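Local coordinates for mandelate racemase/muconate lactonizing enzyme family protein (Azoarcus sp., PDB 2QDE), which belongs to the mandelate racemase/muconate lactonizing enzyme family, joins an enolase-type N-terminal domain to a TIM-barrel domain, and holds a barium ion, at residues I11-P16 with V374-P380; I69-F73 with A103-V107; I135-V140 with F322-A327; Q222-A226 with D246-Q250; R288-V294 with N316-A320. All coordinates share one frame. Residue numbers count along the deposited sequence, not the author numbering.

Interaction 1 of 5, residues I11-P16 with V374-P380; sequences IPISTP and VRRLVTP
Leu377 (m, t) directs its side chain at strand 11-15 and overlaps Ile13, CB of Leu377 lying 4.3 Å from CB of Ile13, while its CD2 comes to 4.1 Å from CD of Pro16. The backbones make an isolated antiparallel beta bridge, in which Ile13 and Val378 form a non-hydrogen-bonded pair with CA atoms 4.2 Å apart. Strand 11-15 is extended; opposite it, the last turn of helix 371-377 runs into extended Val378 and Thr379, Leu377 having -95/1. Two backbone hydrogen bonds flank the bridge: Thr379 N to Pro12 O at 2.9 Å and Ser14 N to Leu377 O at 2.8 Å. Between them, CA of Val378 lies 3.2 Å from Pro12 O and CA of Ile13 3.3 Å from Leu377 O, both CA-H...O contacts. Apolar packing continues toward the helix, with Ile11 CD1 4.3 Å from Val374 CG1 and Ile11 CG2 4.1 Å from Val378 CG2. The contact ties the chain's C-terminal part to the N-terminal domain, where strand 5-15 pairs with strand 31-40, here through the backbones of Ile11, Ile13 and Thr15; Ile13 and Val374 both touch Leu35 of that strand. A side-chain relay completes it: Ser14 OG bonds to Asp32, Thr379 OG1 to Gln62, and with both chi1 angles in m, Thr379 OG1 donates to Ser14 OG at 2.8 Å.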
# COMPACT_ATOMS: atom_id res chain seq x y z
N ILE A 11 -21.77 -1.34 45.24
CA ILE A 11 -21.47 -0.43 46.35
C ILE A 11 -20.49 0.67 45.96
O ILE A 11 -19.34 0.39 45.59
CB ILE A 11 -20.83 -1.21 47.53
CG1 ILE A 11 -21.68 -2.44 47.86
CG2 ILE A 11 -20.69 -0.30 48.74
CD1 ILE A 11 -20.99 -3.40 48.80
N PRO A 12 -20.91 1.94 46.06
CA PRO A 12 -20.02 3.05 45.71
C PRO A 12 -19.12 3.41 46.90
O PRO A 12 -19.61 3.73 47.98
CB PRO A 12 -21.00 4.17 45.38
CG PRO A 12 -22.10 3.93 46.39
CD PRO A 12 -22.28 2.42 46.35
N ILE A 13 -17.81 3.33 46.70
CA ILE A 13 -16.87 3.66 47.77
C ILE A 13 -15.89 4.77 47.41
O ILE A 13 -15.60 5.02 46.23
CB ILE A 13 -16.05 2.42 48.22
CG1 ILE A 13 -15.30 1.82 47.03
CG2 ILE A 13 -16.97 1.37 48.85
CD1 ILE A 13 -14.24 0.78 47.45
N SER A 14 -15.39 5.44 48.44
CA SER A 14 -14.42 6.50 48.27
C SER A 14 -13.28 6.19 49.24
O SER A 14 -13.48 6.21 50.45
CB SER A 14 -15.05 7.86 48.59
OG SER A 14 -16.04 8.21 47.64
N THR A 15 -12.10 5.91 48.70
CA THR A 15 -10.95 5.57 49.53
C THR A 15 -9.90 6.67 49.63
O THR A 15 -9.34 7.11 48.63
CB THR A 15 -10.27 4.29 49.00
OG1 THR A 15 -11.25 3.26 48.85
CG2 THR A 15 -9.19 3.83 49.95
N PRO A 16 -9.63 7.15 50.86
CA PRO A 16 -8.64 8.21 51.06
C PRO A 16 -7.22 7.69 50.81
O PRO A 16 -6.93 6.52 51.05
CB PRO A 16 -8.84 8.59 52.53
CG PRO A 16 -10.26 8.17 52.83
CD PRO A 16 -10.36 6.86 52.10
N VAL A 374 -15.77 -1.52 54.61
CA VAL A 374 -16.46 -1.22 53.36
C VAL A 374 -17.59 -0.24 53.66
O VAL A 374 -17.75 0.77 52.98
CB VAL A 374 -17.03 -2.49 52.72
CG1 VAL A 374 -18.06 -2.11 51.66
CG2 VAL A 374 -15.91 -3.30 52.09
N ARG A 375 -18.38 -0.55 54.69
CA ARG A 375 -19.47 0.34 55.06
C ARG A 375 -18.95 1.73 55.41
O ARG A 375 -19.57 2.72 55.04
CB ARG A 375 -20.26 -0.23 56.25
CG ARG A 375 -21.26 -1.30 55.86
CD ARG A 375 -22.13 -1.67 57.05
NE ARG A 375 -21.41 -2.50 58.01
CZ ARG A 375 -21.16 -3.80 57.85
NH1 ARG A 375 -21.57 -4.43 56.75
NH2 ARG A 375 -20.49 -4.47 58.78
N ARG A 376 -17.81 1.80 56.09
CA ARG A 376 -17.24 3.09 56.45
C ARG A 376 -16.76 3.90 55.25
O ARG A 376 -16.70 5.13 55.31
CB ARG A 376 -16.07 2.92 57.44
CG ARG A 376 -16.50 2.57 58.86
CD ARG A 376 -15.36 2.73 59.85
NE ARG A 376 -14.37 1.65 59.77
CZ ARG A 376 -14.58 0.42 60.22
NH1 ARG A 376 -15.74 0.09 60.78
NH2 ARG A 376 -13.62 -0.50 60.10
N LEU A 377 -16.42 3.22 54.15
CA LEU A 377 -15.92 3.92 52.97
C LEU A 377 -16.96 4.27 51.91
O LEU A 377 -16.62 4.85 50.88
CB LEU A 377 -14.78 3.12 52.31
CG LEU A 377 -13.51 2.87 53.14
CD1 LEU A 377 -12.46 2.22 52.25
CD2 LEU A 377 -12.95 4.17 53.70
N VAL A 378 -18.23 3.92 52.14
CA VAL A 378 -19.27 4.24 51.17
C VAL A 378 -19.25 5.75 50.90
O VAL A 378 -19.18 6.56 51.82
CB VAL A 378 -20.66 3.81 51.69
CG1 VAL A 378 -21.75 4.19 50.68
CG2 VAL A 378 -20.66 2.31 51.92
N THR A 379 -19.27 6.11 49.62
CA THR A 379 -19.23 7.50 49.19
C THR A 379 -20.34 8.35 49.82
O THR A 379 -21.52 8.01 49.74
CB THR A 379 -19.35 7.60 47.64
OG1 THR A 379 -18.34 6.79 47.03
CG2 THR A 379 -19.19 9.04 47.18
N PRO A 380 -19.96 9.47 50.46
CA PRO A 380 -20.95 10.36 51.10
C PRO A 380 -22.04 10.79 50.13
O PRO A 380 -21.75 11.16 48.99
CB PRO A 380 -20.10 11.55 51.56
CG PRO A 380 -18.77 10.91 51.86
CD PRO A 380 -18.59 9.96 50.69

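Interaction 2 of 5, residues I69-F73 with A103-V107; sequences ICDFF and AKATV
Two helices of the enolase-type N-terminal domain, 62-78 and 101-119, cross almost at right angles: the axes of 69-73 and 103-107 make a signed angle of -87° and approach to 11.8 Å. The nearest CA pair is Ile69 and Ala103, at 6.7 Å. Segment 103-107 is regular alpha-helix, with Val107 N bonded to Ala103 O at 3.2 Å, whereas 69-73 contains a wider pi-type turn in which Phe72 takes -127/-66. No hydrogen bond spans the gap, and the wide spacing is filled by large side chains from 69-73. Aliphatic packing centres on Ile69 (m, t), whose CD1 sits 4.0 Å from Val107 CG2, 4.4 Å from Thr106 CG2 and 3.9 Å from Ala103 O; its CG1 is 4.4 Å from Ala103 CB. Beneath these residues, Leu36 of strand 31-40 touches Ile69, Thr106 and Val107, so the crossing helices pack on the domain's antiparallel sheet. Aromatic contacts come from Phe73 (chi1 -64°, chi2 -27°): Ala103 CB meets its ring edge, 4.3 Å from CE2, and Val107 CG2 is 4.1 Å from CD2. Lys104, salt-bridged through NZ to Asp94, adds its aliphatic stem, with CG 3.7 Å from Phe73 CZ.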
# COMPACT_ATOMS: atom_id res chain seq x y z
N ILE A 69 -24.57 -1.69 35.08
CA ILE A 69 -24.63 -3.00 35.71
C ILE A 69 -26.03 -3.31 36.26
O ILE A 69 -26.58 -4.38 36.03
CB ILE A 69 -23.60 -3.13 36.85
CG1 ILE A 69 -22.18 -3.13 36.29
CG2 ILE A 69 -23.85 -4.42 37.64
CD1 ILE A 69 -21.10 -3.31 37.33
N CYS A 70 -26.60 -2.36 36.99
CA CYS A 70 -27.91 -2.56 37.59
C CYS A 70 -29.13 -2.43 36.68
O CYS A 70 -30.05 -3.24 36.76
CB CYS A 70 -28.06 -1.64 38.80
SG CYS A 70 -26.92 -2.08 40.13
N ASP A 71 -29.13 -1.42 35.82
CA ASP A 71 -30.26 -1.20 34.92
C ASP A 71 -30.24 -2.02 33.65
O ASP A 71 -31.27 -2.16 32.98
CB ASP A 71 -30.35 0.29 34.54
CG ASP A 71 -30.73 1.17 35.72
OD1 ASP A 71 -31.73 0.86 36.39
OD2 ASP A 71 -30.03 2.18 35.96
N PHE A 72 -29.08 -2.57 33.30
CA PHE A 72 -28.95 -3.35 32.08
C PHE A 72 -28.36 -4.75 32.23
O PHE A 72 -29.05 -5.74 32.00
CB PHE A 72 -28.13 -2.56 31.06
CG PHE A 72 -28.83 -1.34 30.55
CD1 PHE A 72 -29.70 -1.42 29.47
CD2 PHE A 72 -28.65 -0.11 31.19
CE1 PHE A 72 -30.40 -0.29 29.03
CE2 PHE A 72 -29.34 1.02 30.76
CZ PHE A 72 -30.21 0.93 29.68
N PHE A 73 -27.09 -4.84 32.62
CA PHE A 73 -26.47 -6.15 32.75
C PHE A 73 -27.24 -7.07 33.69
O PHE A 73 -27.49 -8.23 33.35
CB PHE A 73 -25.02 -6.01 33.23
CG PHE A 73 -24.11 -5.31 32.25
CD1 PHE A 73 -24.38 -5.33 30.88
CD2 PHE A 73 -22.97 -4.64 32.70
CE1 PHE A 73 -23.53 -4.69 29.96
CE2 PHE A 73 -22.11 -4.00 31.79
CZ PHE A 73 -22.39 -4.03 30.42
N ALA A 103 -17.02 -1.22 33.49
CA ALA A 103 -18.22 -1.81 34.08
C ALA A 103 -18.26 -3.29 33.71
O ALA A 103 -18.53 -4.15 34.55
CB ALA A 103 -19.46 -1.11 33.55
N LYS A 104 -17.97 -3.59 32.44
CA LYS A 104 -17.95 -4.97 31.97
C LYS A 104 -16.86 -5.75 32.69
O LYS A 104 -17.06 -6.89 33.10
CB LYS A 104 -17.69 -5.02 30.46
CG LYS A 104 -18.80 -4.45 29.58
CD LYS A 104 -18.34 -4.36 28.13
CE LYS A 104 -19.46 -3.91 27.21
NZ LYS A 104 -18.97 -3.61 25.83
N ALA A 105 -15.69 -5.12 32.85
CA ALA A 105 -14.57 -5.76 33.52
C ALA A 105 -14.94 -6.14 34.95
O ALA A 105 -14.62 -7.23 35.41
CB ALA A 105 -13.37 -4.82 33.53
N THR A 106 -15.62 -5.23 35.64
CA THR A 106 -16.03 -5.47 37.01
C THR A 106 -16.91 -6.71 37.12
O THR A 106 -16.75 -7.51 38.05
CB THR A 106 -16.77 -4.25 37.55
OG1 THR A 106 -15.90 -3.11 37.49
CG2 THR A 106 -17.20 -4.48 39.00
N VAL A 107 -17.84 -6.87 36.18
CA VAL A 107 -18.72 -8.02 36.17
C VAL A 107 -17.89 -9.29 35.95
O VAL A 107 -18.05 -10.28 36.65
CB VAL A 107 -19.76 -7.90 35.03
CG1 VAL A 107 -20.54 -9.20 34.88
CG2 VAL A 107 -20.71 -6.74 35.33

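Interaction 3 of 5, residues I135-V140 with F322-A327; sequences IPLGLV and FPQENA
Gln324 N donates to Pro136 O at 2.8 Å with a nearly straight angle of 172°, and Gly138 N donates to Gln324 O, also at 2.8 Å. The two bonds define a single parallel beta bridge between Leu137 and Gln324, whose CA atoms are 4.7 Å apart; the CA atoms of Pro136 and Pro323 are 5.0 Å apart and those of Gly138 and Glu325 5.4 Å. CA-H...O contacts of 3.4 Å reinforce it, Pro323 CA to Pro136 O and Leu137 CA to Gln324 O. Pairing stops there, because the backbone turns at Glu325 (-143/31) and the end-to-end directions of the segments differ by 63°. The Gln324 side chain (m, m) curls back so that NE2 reaches Phe322 O at 2.8 Å; it also bonds to Val294 and Cys296 of the preceding barrel strand. Packing surrounds this core. Ile135 CG2 lies 3.5 Å from Gln324 CG, Leu137 CD2 4.0 Å from Gln324 CB, and Leu139 CD1 3.6 Å from CB of Ala327, the N-cap residue of helix 328-332. Glu325 OE2, in a long, weak ion pair with Lys165, is only 3.0 Å from Val140 CG2. Since segment 135-140 pairs on its other side with the strand 164-167 region, the bridge is consistent with 322-327 occupying the last strand position and closing the TIM barrel of the enolase superfamily against the first strand.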
# COMPACT_ATOMS: atom_id res chain seq x y z
N ILE A 135 5.51 -12.18 40.42
CA ILE A 135 5.55 -11.21 39.35
C ILE A 135 6.46 -10.03 39.64
O ILE A 135 6.21 -9.26 40.57
CB ILE A 135 4.13 -10.67 39.09
CG1 ILE A 135 3.15 -11.84 38.96
CG2 ILE A 135 4.11 -9.77 37.86
CD1 ILE A 135 1.70 -11.45 39.14
N PRO A 136 7.53 -9.86 38.84
CA PRO A 136 8.44 -8.73 39.06
C PRO A 136 7.72 -7.42 38.72
O PRO A 136 7.04 -7.32 37.69
CB PRO A 136 9.60 -9.04 38.12
CG PRO A 136 8.94 -9.79 37.00
CD PRO A 136 8.00 -10.71 37.74
N LEU A 137 7.87 -6.42 39.59
CA LEU A 137 7.20 -5.14 39.41
C LEU A 137 8.10 -3.93 39.22
O LEU A 137 9.27 -3.93 39.61
CB LEU A 137 6.29 -4.86 40.60
CG LEU A 137 5.17 -5.84 40.93
CD1 LEU A 137 4.59 -5.51 42.32
CD2 LEU A 137 4.08 -5.78 39.86
N GLY A 138 7.51 -2.90 38.63
CA GLY A 138 8.16 -1.63 38.41
C GLY A 138 7.18 -0.67 39.08
O GLY A 138 6.08 -1.10 39.42
N LEU A 139 7.54 0.60 39.26
CA LEU A 139 6.61 1.51 39.92
C LEU A 139 6.62 2.94 39.40
O LEU A 139 7.67 3.45 38.99
CB LEU A 139 6.93 1.54 41.42
CG LEU A 139 5.76 1.49 42.40
CD1 LEU A 139 5.07 0.13 42.31
CD2 LEU A 139 6.29 1.72 43.82
N VAL A 140 5.45 3.57 39.41
CA VAL A 140 5.30 4.96 38.96
C VAL A 140 5.55 5.86 40.17
O VAL A 140 5.05 5.58 41.25
CB VAL A 140 3.86 5.25 38.46
CG1 VAL A 140 3.80 6.65 37.87
CG2 VAL A 140 3.45 4.23 37.43
N PHE A 322 7.28 -10.30 31.05
CA PHE A 322 7.69 -8.93 31.32
C PHE A 322 7.39 -8.38 32.71
O PHE A 322 6.46 -8.84 33.37
CB PHE A 322 7.02 -8.03 30.29
CG PHE A 322 6.95 -8.64 28.92
CD1 PHE A 322 8.09 -8.75 28.13
CD2 PHE A 322 5.74 -9.16 28.44
CE1 PHE A 322 8.04 -9.36 26.87
CE2 PHE A 322 5.67 -9.77 27.19
CZ PHE A 322 6.82 -9.87 26.40
N PRO A 323 8.18 -7.40 33.17
CA PRO A 323 7.94 -6.81 34.50
C PRO A 323 6.60 -6.07 34.42
O PRO A 323 6.25 -5.53 33.37
CB PRO A 323 9.14 -5.89 34.70
CG PRO A 323 9.54 -5.52 33.29
CD PRO A 323 9.40 -6.83 32.56
N GLN A 324 5.87 -6.06 35.52
CA GLN A 324 4.56 -5.44 35.53
C GLN A 324 4.41 -4.18 36.37
O GLN A 324 5.38 -3.69 36.97
CB GLN A 324 3.54 -6.50 35.95
CG GLN A 324 3.58 -7.74 35.06
CD GLN A 324 3.17 -7.42 33.64
OE1 GLN A 324 2.10 -6.87 33.42
NE2 GLN A 324 4.01 -7.76 32.67
N GLU A 325 3.19 -3.66 36.43
CA GLU A 325 2.94 -2.42 37.15
C GLU A 325 1.60 -2.40 37.89
O GLU A 325 0.99 -1.34 38.05
CB GLU A 325 3.00 -1.26 36.16
CG GLU A 325 3.25 0.08 36.78
CD GLU A 325 2.67 1.20 35.95
OE1 GLU A 325 1.42 1.28 35.85
OE2 GLU A 325 3.46 2.00 35.39
N ASN A 326 1.15 -3.56 38.34
CA ASN A 326 -0.12 -3.67 39.05
C ASN A 326 0.13 -3.51 40.55
O ASN A 326 0.27 -4.50 41.26
CB ASN A 326 -0.73 -5.04 38.73
CG ASN A 326 -2.02 -5.31 39.47
OD1 ASN A 326 -2.95 -4.50 39.45
ND2 ASN A 326 -2.09 -6.46 40.13
N ALA A 327 0.19 -2.27 41.03
CA ALA A 327 0.47 -2.01 42.45
C ALA A 327 -0.44 -0.99 43.12
O ALA A 327 0.02 -0.17 43.93
CB ALA A 327 1.94 -1.59 42.61

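Interaction 4 of 5, residues Q222-A226 with D246-Q250; sequences QPLPA and DESAQ. With BA (barium ion), chain I.
This is a loop-to-loop contact at the C-terminal ends of neighbouring TIM-barrel strands, 220-221 and 243-245, beside the metal site. Neither segment is helix or strand, although Asp246 to Ala249 form a type I beta turn closed by a hydrogen bond, Ala249 N to Asp246 O at 2.8 Å. The nearest CA pairs are Gln222 with Asp246, 5.9 Å, and Ala226 with Ser248, 4.0 Å. Gln222 (phi/psi 39/70; t, p) points its CA-to-CB bond toward 246-250, and its CG is 3.4 Å from Glu247 OE1. Ala226 CB packs 3.8 Å from Glu247 CB, and Ser248 OG (chi1 m) lies 2.7 Å from Ala226 O. Water 1 joins the backbones, donating to Ala226 O at 3.0 Å and Ser248 O at 2.8 Å. The Asp246 side chain (t) leads away from this interface: OD2 binds barium at 2.7 Å, alongside Asp195, Asn197 and Glu221, while OD1 makes a salt bridge with Lys273. Metal ligands at barrel strand ends are characteristic of the enolase superfamily. Around the loops, Gln222 rests on Met232 and Ser248 on Leu229, both of helix 229-236; Ala249 packs on helix 252-261, and Gln222 touches Ala245 of strand 243-245.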
# COMPACT_ATOMS: atom_id res chain seq x y z
N GLN A 222 2.69 6.46 25.35
CA GLN A 222 1.60 7.23 24.75
C GLN A 222 1.81 8.74 24.67
O GLN A 222 1.15 9.51 25.37
CB GLN A 222 0.29 6.96 25.50
CG GLN A 222 -0.95 7.38 24.72
CD GLN A 222 -1.24 6.45 23.55
OE1 GLN A 222 -1.51 6.91 22.44
NE2 GLN A 222 -1.19 5.15 23.80
N PRO A 223 2.73 9.18 23.80
CA PRO A 223 2.98 10.62 23.67
C PRO A 223 1.83 11.38 23.00
O PRO A 223 1.54 12.52 23.36
CB PRO A 223 4.28 10.68 22.85
CG PRO A 223 4.20 9.46 22.01
CD PRO A 223 3.67 8.41 22.96
N LEU A 224 1.17 10.73 22.04
CA LEU A 224 0.08 11.35 21.29
C LEU A 224 -1.30 10.79 21.66
O LEU A 224 -1.40 9.76 22.32
CB LEU A 224 0.34 11.16 19.79
CG LEU A 224 1.71 11.64 19.30
CD1 LEU A 224 1.99 11.12 17.90
CD2 LEU A 224 1.76 13.17 19.35
N PRO A 225 -2.38 11.47 21.24
CA PRO A 225 -3.74 11.02 21.55
C PRO A 225 -3.97 9.56 21.16
O PRO A 225 -3.33 9.04 20.24
CB PRO A 225 -4.61 11.98 20.74
CG PRO A 225 -3.80 13.24 20.74
CD PRO A 225 -2.41 12.72 20.46
N ALA A 226 -4.90 8.91 21.86
CA ALA A 226 -5.23 7.51 21.61
C ALA A 226 -5.55 7.19 20.15
O ALA A 226 -5.15 6.15 19.64
CB ALA A 226 -6.41 7.09 22.50
N ASP A 246 -0.64 2.83 25.14
CA ASP A 246 -1.50 2.45 26.26
C ASP A 246 -2.92 2.76 25.83
O ASP A 246 -3.65 1.89 25.37
CB ASP A 246 -1.14 3.23 27.52
CG ASP A 246 -2.10 2.94 28.68
OD1 ASP A 246 -3.02 2.10 28.53
OD2 ASP A 246 -1.92 3.56 29.75
N GLU A 247 -3.29 4.04 25.95
CA GLU A 247 -4.61 4.48 25.56
C GLU A 247 -4.99 4.03 24.15
O GLU A 247 -6.14 3.69 23.90
CB GLU A 247 -4.73 6.00 25.68
CG GLU A 247 -4.84 6.51 27.12
CD GLU A 247 -3.49 6.75 27.79
OE1 GLU A 247 -2.50 6.07 27.44
OE2 GLU A 247 -3.44 7.61 28.69
N SER A 248 -4.03 4.03 23.23
CA SER A 248 -4.29 3.61 21.86
C SER A 248 -4.63 2.12 21.75
O SER A 248 -5.36 1.72 20.84
CB SER A 248 -3.09 3.92 20.95
OG SER A 248 -2.90 5.31 20.82
N ALA A 249 -4.09 1.32 22.67
CA ALA A 249 -4.31 -0.12 22.67
C ALA A 249 -5.43 -0.55 23.61
O ALA A 249 -5.18 -1.03 24.72
CB ALA A 249 -3.02 -0.84 23.06
N GLN A 250 -6.67 -0.38 23.17
CA GLN A 250 -7.81 -0.75 23.99
C GLN A 250 -8.60 -1.95 23.46
O GLN A 250 -8.80 -2.94 24.17
CB GLN A 250 -8.74 0.46 24.14
CG GLN A 250 -9.99 0.19 24.94
CD GLN A 250 -10.91 1.39 24.97
OE1 GLN A 250 -10.52 2.46 25.45
NE2 GLN A 250 -12.12 1.22 24.47
BA BA I . -0.91 5.91 30.46
O HOH W 1 -6.28 3.53 18.88

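Interaction 5 of 5, residues R288-V294 with N316-A320; sequences RLANLPV and NDWIA
Two loops that lead from outer helices back into the TIM barrel meet here around Trp318, which covers the Schellman-type end of helix 277-290. Asn291 takes positive phi (56/37) after the helix, and the chain then extends through Leu292 and Pro293 into Val294. Across from it, Asn316, the first residue beyond helix 303-315, forms an Asx motif, its OD1 accepting from Ile319 N at 3.0 Å. The nearest CA pairs are Arg288 with Trp318, 6.2 Å, and Val294 with Ile319, 6.1 Å. Trp318 (chi1 -174°, chi2 -102°) is held on one face and at its edge. Arg288 CA stands 3.6 Å from the centroid of the six-membered ring, 13° off its normal, a CH-pi contact, while Trp318 NE1 donates to Leu292 O at 3.0 Å. Val294 CG2 packs 4.2 Å from Trp318 CD1, and Val294 CG1 meets Ile319 CD1 at 3.8 Å. The Arg288 side chain (t, t, m) runs outward past the CE3 edge, its CG 3.7 Å from Trp318 CE3, so that NH2 forms a salt bridge with Asp317 OD2 at 3.1 Å; water 2 accepts from Arg288 NH2 at 2.9 Å and Trp318 N at 3.1 Å. Asn291 bonds to Asp228 of a third subunit, and Asp317 N to Glu87 of a fifth. Such helix-to-strand loops, gathered at the N-terminal ends of the strands, are a regular element of the beta/alpha barrel.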
# COMPACT_ATOMS: atom_id res chain seq x y z
N ARG A 288 0.68 -11.22 21.60
CA ARG A 288 1.58 -12.33 21.32
C ARG A 288 1.89 -12.41 19.83
O ARG A 288 3.03 -12.60 19.42
CB ARG A 288 0.95 -13.65 21.79
CG ARG A 288 1.60 -14.90 21.25
CD ARG A 288 0.75 -16.13 21.55
NE ARG A 288 0.77 -16.48 22.97
CZ ARG A 288 1.80 -17.06 23.58
NH1 ARG A 288 2.90 -17.35 22.90
NH2 ARG A 288 1.73 -17.35 24.87
N LEU A 289 0.85 -12.26 19.02
CA LEU A 289 0.98 -12.30 17.57
C LEU A 289 1.89 -11.17 17.09
O LEU A 289 2.62 -11.32 16.10
CB LEU A 289 -0.40 -12.16 16.92
CG LEU A 289 -0.45 -12.01 15.40
CD1 LEU A 289 0.04 -13.28 14.73
CD2 LEU A 289 -1.87 -11.68 14.97
N ALA A 290 1.85 -10.04 17.79
CA ALA A 290 2.68 -8.88 17.44
C ALA A 290 4.11 -9.02 17.96
O ALA A 290 4.99 -8.23 17.60
CB ALA A 290 2.05 -7.62 17.99
N ASN A 291 4.32 -10.01 18.82
CA ASN A 291 5.62 -10.25 19.43
C ASN A 291 6.09 -8.99 20.16
O ASN A 291 7.28 -8.66 20.15
CB ASN A 291 6.64 -10.67 18.37
CG ASN A 291 7.95 -11.16 18.97
OD1 ASN A 291 7.96 -11.72 20.07
ND2 ASN A 291 9.05 -10.95 18.26
N LEU A 292 5.15 -8.29 20.78
CA LEU A 292 5.43 -7.06 21.53
C LEU A 292 5.33 -7.26 23.04
O LEU A 292 4.55 -8.07 23.52
CB LEU A 292 4.43 -5.96 21.13
CG LEU A 292 4.51 -5.38 19.71
CD1 LEU A 292 3.45 -4.31 19.55
CD2 LEU A 292 5.89 -4.80 19.50
N PRO A 293 6.12 -6.50 23.81
CA PRO A 293 6.09 -6.61 25.27
C PRO A 293 4.81 -5.96 25.81
O PRO A 293 4.26 -5.07 25.17
CB PRO A 293 7.35 -5.85 25.70
CG PRO A 293 7.45 -4.78 24.64
CD PRO A 293 7.16 -5.55 23.37
N VAL A 294 4.35 -6.42 26.97
CA VAL A 294 3.14 -5.88 27.57
C VAL A 294 3.34 -5.65 29.07
O VAL A 294 3.72 -6.55 29.81
CB VAL A 294 1.93 -6.84 27.39
CG1 VAL A 294 0.68 -6.25 28.05
CG2 VAL A 294 1.68 -7.11 25.91
N ASN A 316 -1.07 -16.02 32.49
CA ASN A 316 -0.89 -15.81 31.05
C ASN A 316 0.56 -15.91 30.60
O ASN A 316 1.40 -15.09 30.95
CB ASN A 316 -1.50 -14.47 30.64
CG ASN A 316 -1.49 -14.26 29.15
OD1 ASN A 316 -0.55 -13.70 28.59
ND2 ASN A 316 -2.55 -14.71 28.48
N ASP A 317 0.83 -16.94 29.80
CA ASP A 317 2.17 -17.22 29.31
C ASP A 317 2.87 -16.04 28.64
O ASP A 317 4.05 -15.79 28.87
CB ASP A 317 2.12 -18.39 28.33
CG ASP A 317 3.50 -18.84 27.92
OD1 ASP A 317 4.26 -19.30 28.80
OD2 ASP A 317 3.82 -18.73 26.72
N TRP A 318 2.13 -15.30 27.81
CA TRP A 318 2.73 -14.17 27.13
C TRP A 318 3.14 -13.04 28.06
O TRP A 318 4.26 -12.56 27.98
CB TRP A 318 1.78 -13.61 26.07
CG TRP A 318 2.47 -12.55 25.28
CD1 TRP A 318 2.33 -11.20 25.40
CD2 TRP A 318 3.50 -12.76 24.31
NE1 TRP A 318 3.21 -10.55 24.57
CE2 TRP A 318 3.94 -11.48 23.89
CE3 TRP A 318 4.10 -13.90 23.76
CZ2 TRP A 318 4.96 -11.32 22.93
CZ3 TRP A 318 5.11 -13.74 22.81
CH2 TRP A 318 5.53 -12.46 22.41
N ILE A 319 2.24 -12.61 28.93
CA ILE A 319 2.56 -11.50 29.81
C ILE A 319 3.51 -11.88 30.94
O ILE A 319 4.15 -11.00 31.54
CB ILE A 319 1.28 -10.85 30.36
CG1 ILE A 319 1.58 -9.40 30.78
CG2 ILE A 319 0.73 -11.65 31.53
CD1 ILE A 319 0.35 -8.56 30.99
N ALA A 320 3.63 -13.17 31.23
CA ALA A 320 4.52 -13.65 32.29
C ALA A 320 5.99 -13.42 31.95
O ALA A 320 6.88 -13.74 32.74
CB ALA A 320 4.27 -15.14 32.55
O HOH W 2 -0.47 -16.47 26.60

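Interaction 1 joins the chain's C-terminal part to strand 5-15 of the N-terminal domain's antiparallel sheet, on which the helices of interaction 2 pack; their centres are 19 Å apart and their nearest atoms about 7 Å. Interactions 3, 4 and 5 lie in the barrel. Interactions 3 and 5 touch directly: Gln324 NE2 is 3.1 Å from Val294 O, a probable hydrogen bond, and Phe322 CZ packs 3.5 Å from Pro293 CA, linking the 135-140/322-327 bridge to helix-to-strand loops. Interaction 4 supplies a barium ligand, Asp246; the Glu325 side chain of interaction 3 is about 7 Å from the ion, and that of Val294 in interaction 5 about 12 Å. Interactions 2 and 4 both touch the second subunit.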